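Local coordinates for protein haloacid dehalogenase-like hydrolase (Bacteroides thetaiotaomicron, PDB 2RBK) that probably acts as a magnesium-dependent phosphatase of the haloacid dehalogenase superfamily, and here holds a vanadate that mimics a phosphoryl-transfer intermediate, at residues S138-E141 and A142-K145; I192-I195 and I196-F199; G200-L203 and E204-M207. All coordinates share one frame; numbering follows the deposited sequence. Where two conformers were deposited one is given.

Contact 1 of 3, residues S138-E141 and A142-K145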
ATOM      1  N   SER A 138      12.518 -18.767  10.803  1.00 12.59           N
ATOM      2  CA  SER A 138      11.540 -19.476  11.600  1.00 12.36           C
ATOM      3  C   SER A 138      10.517 -18.541  12.185  1.00 11.66           C
ATOM      4  O   SER A 138      10.774 -17.370  12.468  1.00 11.66           O
ATOM      5  CB  SER A 138      12.200 -20.291  12.703  1.00 12.55           C
ATOM      6  OG  SER A 138      12.714 -19.377  13.687  1.00 13.01           O
ATOM      7  N   PHE A 139       9.326 -19.090  12.491  1.00 11.66           N
ATOM      8  CA  PHE A 139       8.323 -18.345  13.226  1.00 11.89           C
ATOM      9  C   PHE A 139       8.857 -17.901  14.577  1.00 12.20           C
ATOM     10  O   PHE A 139       8.518 -16.817  15.044  1.00 15.03           O
ATOM     11  CB  PHE A 139       7.043 -19.138  13.414  1.00 12.75           C
ATOM     12  CG  PHE A 139       6.074 -19.093  12.255  1.00 12.34           C
ATOM     13  CD1 PHE A 139       5.818 -20.188  11.463  1.00 13.88           C
ATOM     14  CD2 PHE A 139       5.398 -17.902  11.975  1.00 13.28           C
ATOM     15  CE1 PHE A 139       4.896 -20.095  10.462  1.00 14.81           C
ATOM     16  CE2 PHE A 139       4.470 -17.842  10.985  1.00 14.13           C
ATOM     17  CZ  PHE A 139       4.229 -18.963  10.196  1.00 14.20           C
ATOM     18  N   GLU A 140       9.659 -18.746  15.231  1.00 13.36           N
ATOM     19  CA  GLU A 140      10.228 -18.386  16.505  1.00 14.24           C
ATOM     20  C   GLU A 140      11.060 -17.122  16.396  1.00 13.11           C
ATOM     21  O   GLU A 140      10.921 -16.161  17.180  1.00 14.80           O
ATOM     22  CB  GLU A 140      11.020 -19.553  17.124  1.00 18.67           C
ATOM     23  CG  GLU A 140      11.494 -19.231  18.519  1.00 27.17           C
ATOM     24  CD  GLU A 140      10.407 -19.271  19.561  1.00 38.03           C
ATOM     25  OE1 GLU A 140       9.807 -18.220  19.878  1.00 52.77           O
ATOM     26  OE2 GLU A 140      10.181 -20.418  20.058  1.00 58.76           O
ATOM     27  N   GLU A 141      11.940 -17.118  15.418  1.00 12.93           N
ATOM     28  CA  GLU A 141      12.773 -15.923  15.274  1.00 13.62           C
ATOM     29  C   GLU A 141      11.927 -14.714  14.919  1.00 14.57           C
ATOM     30  O   GLU A 141      12.128 -13.608  15.440  1.00 15.51           O
ATOM     31  CB  GLU A 141      13.786 -16.120  14.158  1.00 15.60           C
ATOM     32  CG  GLU A 141      14.971 -16.877  14.515  1.00 18.86           C
ATOM     33  CD  GLU A 141      16.135 -16.865  13.533  1.00 20.50           C
ATOM     34  OE1 GLU A 141      16.182 -16.031  12.584  1.00 30.30           O
ATOM     35  OE2 GLU A 141      16.983 -17.707  13.698  1.00 20.70           O
ATOM     36  N   ALA A 142      11.001 -14.860  13.991  1.00 15.18           N
ATOM     37  CA  ALA A 142      10.093 -13.747  13.639  1.00 17.45           C
ATOM     38  C   ALA A 142       9.327 -13.207  14.800  1.00 15.75           C
ATOM     39  O   ALA A 142       9.072 -11.964  14.959  1.00 17.18           O
ATOM     40  CB  ALA A 142       9.134 -14.247  12.573  1.00 18.74           C
ATOM     41  N   SER A 143       8.896 -14.081  15.692  1.00 16.98           N
ATOM     42  CA  SER A 143       8.021 -13.647  16.771  1.00 19.44           C
ATOM     43  C   SER A 143       8.755 -12.714  17.729  1.00 16.73           C
ATOM     44  O   SER A 143       8.057 -12.057  18.519  1.00 20.07           O
ATOM     45  CB  SER A 143       7.543 -14.978  17.381  1.00 20.98           C
ATOM     46  OG  SER A 143       8.456 -15.418  18.373  1.00 23.46           O
ATOM     47  N   ASN A 144      10.062 -12.640  17.648  1.00 16.02           N
ATOM     48  CA  ASN A 144      10.851 -11.808  18.532  1.00 15.81           C
ATOM     49  C   ASN A 144      11.357 -10.513  17.919  1.00 15.19           C
ATOM     50  O   ASN A 144      12.058  -9.748  18.619  1.00 19.84           O
ATOM     51  CB  ASN A 144      12.074 -12.606  19.081  1.00 21.26           C
ATOM     52  CG  ASN A 144      11.520 -13.728  19.975  1.00 23.82           C
ATOM     53  OD1 ASN A 144      10.600 -13.422  20.775  1.00 34.06           O
ATOM     54  ND2 ASN A 144      12.111 -14.897  19.832  1.00 28.90           N
ATOM     55  N   LYS A 145      11.087 -10.227  16.686  1.00 14.74           N
ATOM     56  CA  LYS A 145      11.525  -9.070  15.934  0.72 15.42           C
ATOM     57  C   LYS A 145      10.670  -7.855  16.270  1.00 13.50           C
ATOM     58  O   LYS A 145       9.523  -7.976  16.628  1.00 14.73           O
ATOM     59  CB  LYS A 145      11.386  -9.355  14.420  0.72 14.69           C
ATOM     60  CG  LYS A 145      12.353 -10.487  13.914  0.72 19.81           C
ATOM     61  CD  LYS A 145      12.140 -10.723  12.428  0.72 21.38           C
ATOM     62  CE  LYS A 145      13.162 -11.695  11.849  0.72 23.30           C
ATOM     63  NZ  LYS A 145      14.418 -10.967  11.521  0.72 27.05           N
TER
HETATM   64  O   HOH W   1      16.391 -13.777  11.786  1.00 33.79           O
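With chi1 at 88°, Ser143 places OG between its own backbone N and carbonyl carbon, from where the hydroxyl turns back one helical turn and donates to Glu140 O over 2.8 Å (OG to O), somewhat tilted from the carbonyl plane. Ser143 N adds only a weak bond to that oxygen, its main acceptor being Phe139 O. Glu140 sends CG away from its backbone N (chi1 -174°) and then bends at the second torsion, which folds the carboxylate back over the same turn and leaves OE1 3.5 Å from Ser143 OG. The carboxylate plane runs nearly parallel to that of the Asn144 amide, 4° apart but offset, and ND2 stays 4.0 Å from Glu140 OE1.

At the start of the turn Ser138 is the N-cap: its OG accepts from Glu141 N at 2.9 Å, replacing the acceptor that the first turn of a helix lacks. A serine suits this place because its short side chain can reach forward to an amide of the first turn, which has no backbone acceptor ahead of it. Ser138 O then receives Ala142 N at 2.9 Å, the first backbone bond of the short helix 139-143. The helix packs on helix 87-100 and strands 104-107 and 112-115, in what is probably the cap domain of this Cof-type HAD protein. Phe139 and Ala142 face this interior: the aromatic ring fills space against Cys97 and Phe106, whereas the small methyl of Ala142 lets the helix lie close to Cys115.

Further on, Asn144 N reaches Glu141 O at 3.2 Å from well above the carbonyl plane. Lys145 lays its aliphatic CG over the same oxygen, 3.5 Å from Glu141 O, while its ammonium forms a salt bridge with Glu108 rather than touching the Glu141 carboxylate.

Contact 2 of 3, residues I192-I195 and I196-F199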
ATOM      1  N   ILE A 192      -1.274   9.976   4.656  1.00  8.01           N
ATOM      2  CA  ILE A 192      -1.591  11.272   4.087  1.00  8.16           C
ATOM      3  C   ILE A 192      -1.367  12.369   5.086  1.00  8.14           C
ATOM      4  O   ILE A 192      -0.759  13.389   4.816  1.00  8.65           O
ATOM      5  CB  ILE A 192      -3.051  11.312   3.539  1.00  8.39           C
ATOM      6  CG1 ILE A 192      -3.124  10.468   2.264  1.00  9.24           C
ATOM      7  CG2 ILE A 192      -3.488  12.744   3.324  1.00  9.38           C
ATOM      8  CD1 ILE A 192      -4.495  10.421   1.597  1.00 11.07           C
ATOM      9  N   ASP A 193      -1.863  12.158   6.318  1.00  8.28           N
ATOM     10  CA  ASP A 193      -1.734  13.186   7.349  1.00  9.28           C
ATOM     11  C   ASP A 193      -0.274  13.521   7.608  1.00  8.94           C
ATOM     12  O   ASP A 193       0.078  14.678   7.778  1.00  9.69           O
ATOM     13  CB  ASP A 193      -2.397  12.714   8.633  1.00  9.87           C
ATOM     14  CG  ASP A 193      -3.903  12.673   8.572  1.00 13.48           C
ATOM     15  OD1 ASP A 193      -4.465  13.317   7.635  1.00 13.83           O
ATOM     16  OD2 ASP A 193      -4.470  12.013   9.474  1.00 18.63           O
ATOM     17  N   GLU A 194       0.582  12.506   7.654  1.00  8.49           N
ATOM     18  CA  GLU A 194       2.014  12.737   7.928  1.00  8.46           C
ATOM     19  C   GLU A 194       2.682  13.470   6.785  1.00  8.28           C
ATOM     20  O   GLU A 194       3.444  14.406   6.997  1.00  9.24           O
ATOM     21  CB  GLU A 194       2.688  11.405   8.254  1.00  8.89           C
ATOM     22  CG  GLU A 194       2.185  10.796   9.562  1.00  9.15           C
ATOM     23  CD  GLU A 194       2.509  11.633  10.770  1.00  9.50           C
ATOM     24  OE1 GLU A 194       3.550  12.333  10.748  1.00 10.57           O
ATOM     25  OE2 GLU A 194       1.725  11.598  11.752  1.00 10.44           O
ATOM     26  N   ILE A 195       2.398  13.062   5.552  1.00  7.93           N
ATOM     27  CA  ILE A 195       3.004  13.731   4.413  1.00  7.97           C
ATOM     28  C   ILE A 195       2.566  15.199   4.346  1.00  8.24           C
ATOM     29  O   ILE A 195       3.393  16.083   4.159  1.00  9.40           O
ATOM     30  CB  ILE A 195       2.652  13.013   3.114  1.00  8.30           C
ATOM     31  CG1 ILE A 195       3.377  11.633   3.008  1.00  8.98           C
ATOM     32  CG2 ILE A 195       2.866  13.869   1.868  1.00  9.15           C
ATOM     33  CD1 ILE A 195       4.857  11.722   2.690  1.00 10.04           C
ATOM     34  N   ILE A 196       1.265  15.459   4.483  1.00  8.83           N
ATOM     35  CA  ILE A 196       0.832  16.838   4.295  1.00  9.35           C
ATOM     36  C   ILE A 196       1.339  17.707   5.467  1.00 10.60           C
ATOM     37  O   ILE A 196       1.605  18.889   5.220  1.00 12.84           O
ATOM     38  CB  ILE A 196      -0.688  16.973   4.056  1.00 10.38           C
ATOM     39  CG1 ILE A 196      -1.532  16.660   5.262  1.00 10.29           C
ATOM     40  CG2 ILE A 196      -1.054  16.196   2.807  1.00 10.08           C
ATOM     41  CD1 ILE A 196      -3.032  16.755   4.987  1.00 12.61           C
ATOM     42  N   ARG A 197       1.452  17.143   6.665  1.00 10.92           N
ATOM     43  CA  ARG A 197       2.070  17.859   7.822  1.00 11.87           C
ATOM     44  C   ARG A 197       3.443  18.314   7.420  1.00 12.01           C
ATOM     45  O   ARG A 197       3.852  19.453   7.686  1.00 12.92           O
ATOM     46  CB  ARG A 197       2.124  16.910   9.038  1.00 13.04           C
ATOM     47  CG  ARG A 197       2.855  17.367  10.270  1.00 13.25           C
ATOM     48  CD  ARG A 197       3.050  16.343  11.371  1.00 12.31           C
ATOM     49  NE  ARG A 197       3.872  15.205  10.932  1.00 13.65           N
ATOM     50  CZ  ARG A 197       5.150  15.236  10.765  1.00 13.51           C
ATOM     51  NH1 ARG A 197       5.808  16.370  11.015  1.00 17.81           N
ATOM     52  NH2 ARG A 197       5.829  14.141  10.344  1.00 17.77           N
ATOM     53  N   HIS A 198       4.247  17.442   6.777  1.00 12.11           N
ATOM     54  CA  HIS A 198       5.610  17.797   6.414  1.00 11.77           C
ATOM     55  C   HIS A 198       5.686  18.926   5.392  1.00 12.26           C
ATOM     56  O   HIS A 198       6.589  19.780   5.438  1.00 13.93           O
ATOM     57  CB  HIS A 198       6.272  16.515   5.886  1.00 13.11           C
ATOM     58  CG  HIS A 198       7.687  16.678   5.525  1.00 12.92           C
ATOM     59  ND1 HIS A 198       8.689  16.647   6.467  1.00 13.86           N
ATOM     60  CD2 HIS A 198       8.314  16.845   4.325  1.00 14.87           C
ATOM     61  CE1 HIS A 198       9.833  16.791   5.848  1.00 15.45           C
ATOM     62  NE2 HIS A 198       9.659  16.927   4.559  1.00 15.14           N
ATOM     63  N   PHE A 199       4.757  18.940   4.437  1.00 11.57           N
ATOM     64  CA  PHE A 199       4.764  19.894   3.356  1.00 12.16           C
ATOM     65  C   PHE A 199       3.892  21.130   3.619  1.00 12.48           C
ATOM     66  O   PHE A 199       3.905  22.041   2.816  1.00 14.32           O
ATOM     67  CB  PHE A 199       4.322  19.276   2.026  1.00 12.00           C
ATOM     68  CG  PHE A 199       5.392  18.403   1.401  1.00 11.56           C
ATOM     69  CD1 PHE A 199       5.538  17.054   1.705  1.00 11.38           C
ATOM     70  CD2 PHE A 199       6.264  18.964   0.496  1.00 14.13           C
ATOM     71  CE1 PHE A 199       6.546  16.319   1.114  1.00 11.73           C
ATOM     72  CE2 PHE A 199       7.298  18.204  -0.081  1.00 16.43           C
ATOM     73  CZ  PHE A 199       7.387  16.879   0.242  1.00 12.81           C
TER
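The Arg197 guanidinium has the Glu194 carboxylate at its edge, close to its plane, and Glu194 O over one face. Arg197 grips side-on: NE and NH2 each lie 2.9 Å from Glu194 OE1, so one oxygen takes both bonds of the salt bridge. NH2 meets it nearly end-on, NE from above the carboxylate, and the two flat groups are turned 49° apart. A bend at chi3 (63°) swings the long arginine chain back alongside the glutamate, whose other oxygen, OE2, is paired with Lys190.

The Phe199 ring presents its edge to Ile195 O, with CD1 3.4 Å from that oxygen in the ring plane, and CD1 also rests 4.2 Å from Ile195 CG2. Beyond the segments the ring meets that of Phe40. On the buried side, Ile192 CG2 approaches Ile196 CG2 at 4.3 Å. Ile192, Ile195 and Ile196 all lie on Phe6 of strand 4-7, where branched apolar chains suit a sheet-facing surface.

Charged pairing three residues apart on one side and isoleucines on the other mark helix 188-199 as an amphipathic helix flanking the central sheet of a Rossmann-like HAD core.

Contact 3 of 3, residues G200-L203 and E204-M207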
ATOM      1  N   GLY A 200       3.173  21.227   4.690  1.00 11.66           N
ATOM      2  CA  GLY A 200       2.283  22.376   4.920  1.00 12.28           C
ATOM      3  C   GLY A 200       1.054  22.375   4.007  1.00 10.60           C
ATOM      4  O   GLY A 200       0.463  23.465   3.798  1.00 12.17           O
ATOM      5  N   ILE A 201       0.691  21.238   3.483  1.00 10.32           N
ATOM      6  CA  ILE A 201      -0.477  21.087   2.614  1.00  9.87           C
ATOM      7  C   ILE A 201      -1.694  20.800   3.463  1.00  9.42           C
ATOM      8  O   ILE A 201      -1.583  20.073   4.438  1.00 10.72           O
ATOM      9  CB  ILE A 201      -0.179  20.026   1.545  1.00 10.03           C
ATOM     10  CG1 ILE A 201       0.918  20.524   0.612  1.00 10.87           C
ATOM     11  CG2 ILE A 201      -1.416  19.601   0.782  1.00 10.13           C
ATOM     12  CD1 ILE A 201       1.443  19.519  -0.400  1.00 11.95           C
ATOM     13  N   LYS A 202      -2.848  21.372   3.096  1.00  9.92           N
ATOM     14  CA  LYS A 202      -4.052  21.106   3.816  1.00 10.02           C
ATOM     15  C   LYS A 202      -4.772  19.879   3.271  1.00  9.43           C
ATOM     16  O   LYS A 202      -4.651  19.556   2.085  1.00  9.66           O
ATOM     17  CB  LYS A 202      -5.023  22.296   3.745  1.00 11.09           C
ATOM     18  CG  LYS A 202      -4.488  23.603   4.264  1.00 13.72           C
ATOM     19  CD  LYS A 202      -4.083  23.554   5.687  1.00 17.61           C
ATOM     20  CE  LYS A 202      -5.002  23.310   6.803  1.00 21.64           C
ATOM     21  NZ  LYS A 202      -4.291  23.813   8.066  1.00 27.94           N
ATOM     22  N   LEU A 203      -5.527  19.214   4.158  1.00  9.55           N
ATOM     23  CA  LEU A 203      -6.276  18.023   3.707  1.00  9.78           C
ATOM     24  C   LEU A 203      -7.196  18.369   2.540  1.00  9.70           C
ATOM     25  O   LEU A 203      -7.420  17.540   1.624  1.00  9.56           O
ATOM     26  CB  LEU A 203      -7.084  17.471   4.874  1.00 11.04           C
ATOM     27  CG  LEU A 203      -7.760  16.120   4.592  1.00 11.30           C
ATOM     28  CD1 LEU A 203      -6.750  15.044   4.298  1.00 11.60           C
ATOM     29  CD2 LEU A 203      -8.647  15.747   5.792  1.00 13.85           C
ATOM     30  N   GLU A 204      -7.727  19.583   2.530  1.00  9.96           N
ATOM     31  CA  GLU A 204      -8.661  19.995   1.491  0.64  9.86           C
ATOM     32  C   GLU A 204      -7.979  20.157   0.146  1.00  9.79           C
ATOM     33  O   GLU A 204      -8.671  20.383  -0.876  1.00 11.40           O
ATOM     34  CB  GLU A 204      -9.355  21.292   1.975  0.64  9.98           C
ATOM     35  CG  GLU A 204     -10.210  21.242   3.218  0.64 12.16           C
ATOM     36  CD  GLU A 204      -9.608  20.709   4.514  0.64 14.93           C
ATOM     37  OE1 GLU A 204      -8.493  21.272   4.777  0.64 14.08           O
ATOM     38  OE2 GLU A 204     -10.240  19.680   5.050  0.64 14.14           O
ATOM     39  N   GLU A 205      -6.660  20.011   0.058  1.00  9.23           N
ATOM     40  CA  GLU A 205      -5.845  20.133  -1.148  1.00  9.30           C
ATOM     41  C   GLU A 205      -5.290  18.797  -1.606  1.00  8.59           C
ATOM     42  O   GLU A 205      -4.305  18.740  -2.350  1.00  9.68           O
ATOM     43  CB  GLU A 205      -4.721  21.136  -0.880  1.00 10.51           C
ATOM     44  CG  GLU A 205      -5.163  22.534  -0.512  1.00 12.91           C
ATOM     45  CD  GLU A 205      -4.055  23.441   0.039  1.00 14.41           C
ATOM     46  OE1 GLU A 205      -4.128  24.662  -0.255  1.00 18.62           O
ATOM     47  OE2 GLU A 205      -3.085  23.025   0.783  1.00 13.99           O
ATOM     48  N   THR A 206      -5.879  17.673  -1.158  1.00  8.63           N
ATOM     49  CA  THR A 206      -5.375  16.341  -1.460  1.00  8.27           C
ATOM     50  C   THR A 206      -6.281  15.581  -2.423  1.00  8.15           C
ATOM     51  O   THR A 206      -7.508  15.764  -2.427  1.00  9.07           O
ATOM     52  CB  THR A 206      -5.215  15.513  -0.180  1.00  8.51           C
ATOM     53  OG1 THR A 206      -6.465  15.327   0.484  1.00  8.86           O
ATOM     54  CG2 THR A 206      -4.219  16.178   0.765  1.00  8.79           C
ATOM     55  N   MET A 207      -5.685  14.666  -3.169  1.00  7.79           N
ATOM     56  CA  MET A 207      -6.397  13.750  -4.042  1.00  7.91           C
ATOM     57  C   MET A 207      -5.729  12.388  -3.926  1.00  7.52           C
ATOM     58  O   MET A 207      -4.494  12.298  -4.002  1.00  8.95           O
ATOM     59  CB  MET A 207      -6.342  14.242  -5.485  1.00  8.33           C
ATOM     60  CG  MET A 207      -7.135  13.389  -6.487  1.00  9.51           C
ATOM     61  SD  MET A 207      -7.120  14.061  -8.156  1.00 11.26           S
ATOM     62  CE  MET A 207      -8.233  15.451  -7.941  1.00 12.32           C
TER
HETATM   63  O   HOH W   2      -1.383  24.767   2.040  1.00 18.00           O
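The turn that leads from helix 188-199 into strand 206-210, an alpha-to-beta connection of the Rossmann-like core, is tied by Glu205 and Thr206 reaching back to Lys202 and Leu203. Glu205 N donates to Lys202 O at 2.9 Å, closing the turn through Leu203 and Glu204. In return the extended Glu205 side chain brings OE2 to Lys202 N, 2.9 Å away in a nearly straight bond (173°), met on the anti side and 31° out of the carboxylate plane. A glutamate suits the place because its chain, extended beyond CG, carries a carboxylate oxygen to the Lys202 amide. A water also donates to OE2, 2.7 Å from it, and to Gly200 O, linking the acid to the glycine that leaves the helix with positive phi.

Thr206 holds OG1 between its backbone N and carbonyl carbon (chi1 62°), which directs the hydroxyl onto a lone pair of Leu203 O at 2.7 Å, in the carbonyl plane. Thr206 N reaches the same oxygen at 3.2 Å but from above that plane, so Leu203 O accepts twice. OG1 in turn accepts from Ala223 N, a use of both hydroxyl roles well suited to a buried threonine.

Ile201 packs on Ala4, Leu203 on Ile192 and Ile196 of the preceding helix, and Thr206 on Phe6, as strand 206-210 enters the sheet between strands 4-7 and 224-227.

In the fold
Contacts 2 and 3 are consecutive, with centres 9 Å apart, and pack together through Ile196: its CG2 lies 3.8 Å from Thr206 CG2, and its CD1 rests against the backbone at Leu203 N, 3.6 Å away, while Ile196 O probably accepts from Ile201 N. Contact 1 sits far off in the probable cap region, its centre 33 Å from that of contact 2 and 40 Å from that of contact 3. The bound vanadate, and the magnesium ion held by Asp8, Asp10 and Asp211, lie about 13 and 14 Å from the Ile192 side chain. The side chains of Ile192 and Thr206 both come within about 4 Å of that of Ala222, which binds a second magnesium in another structure of this protein.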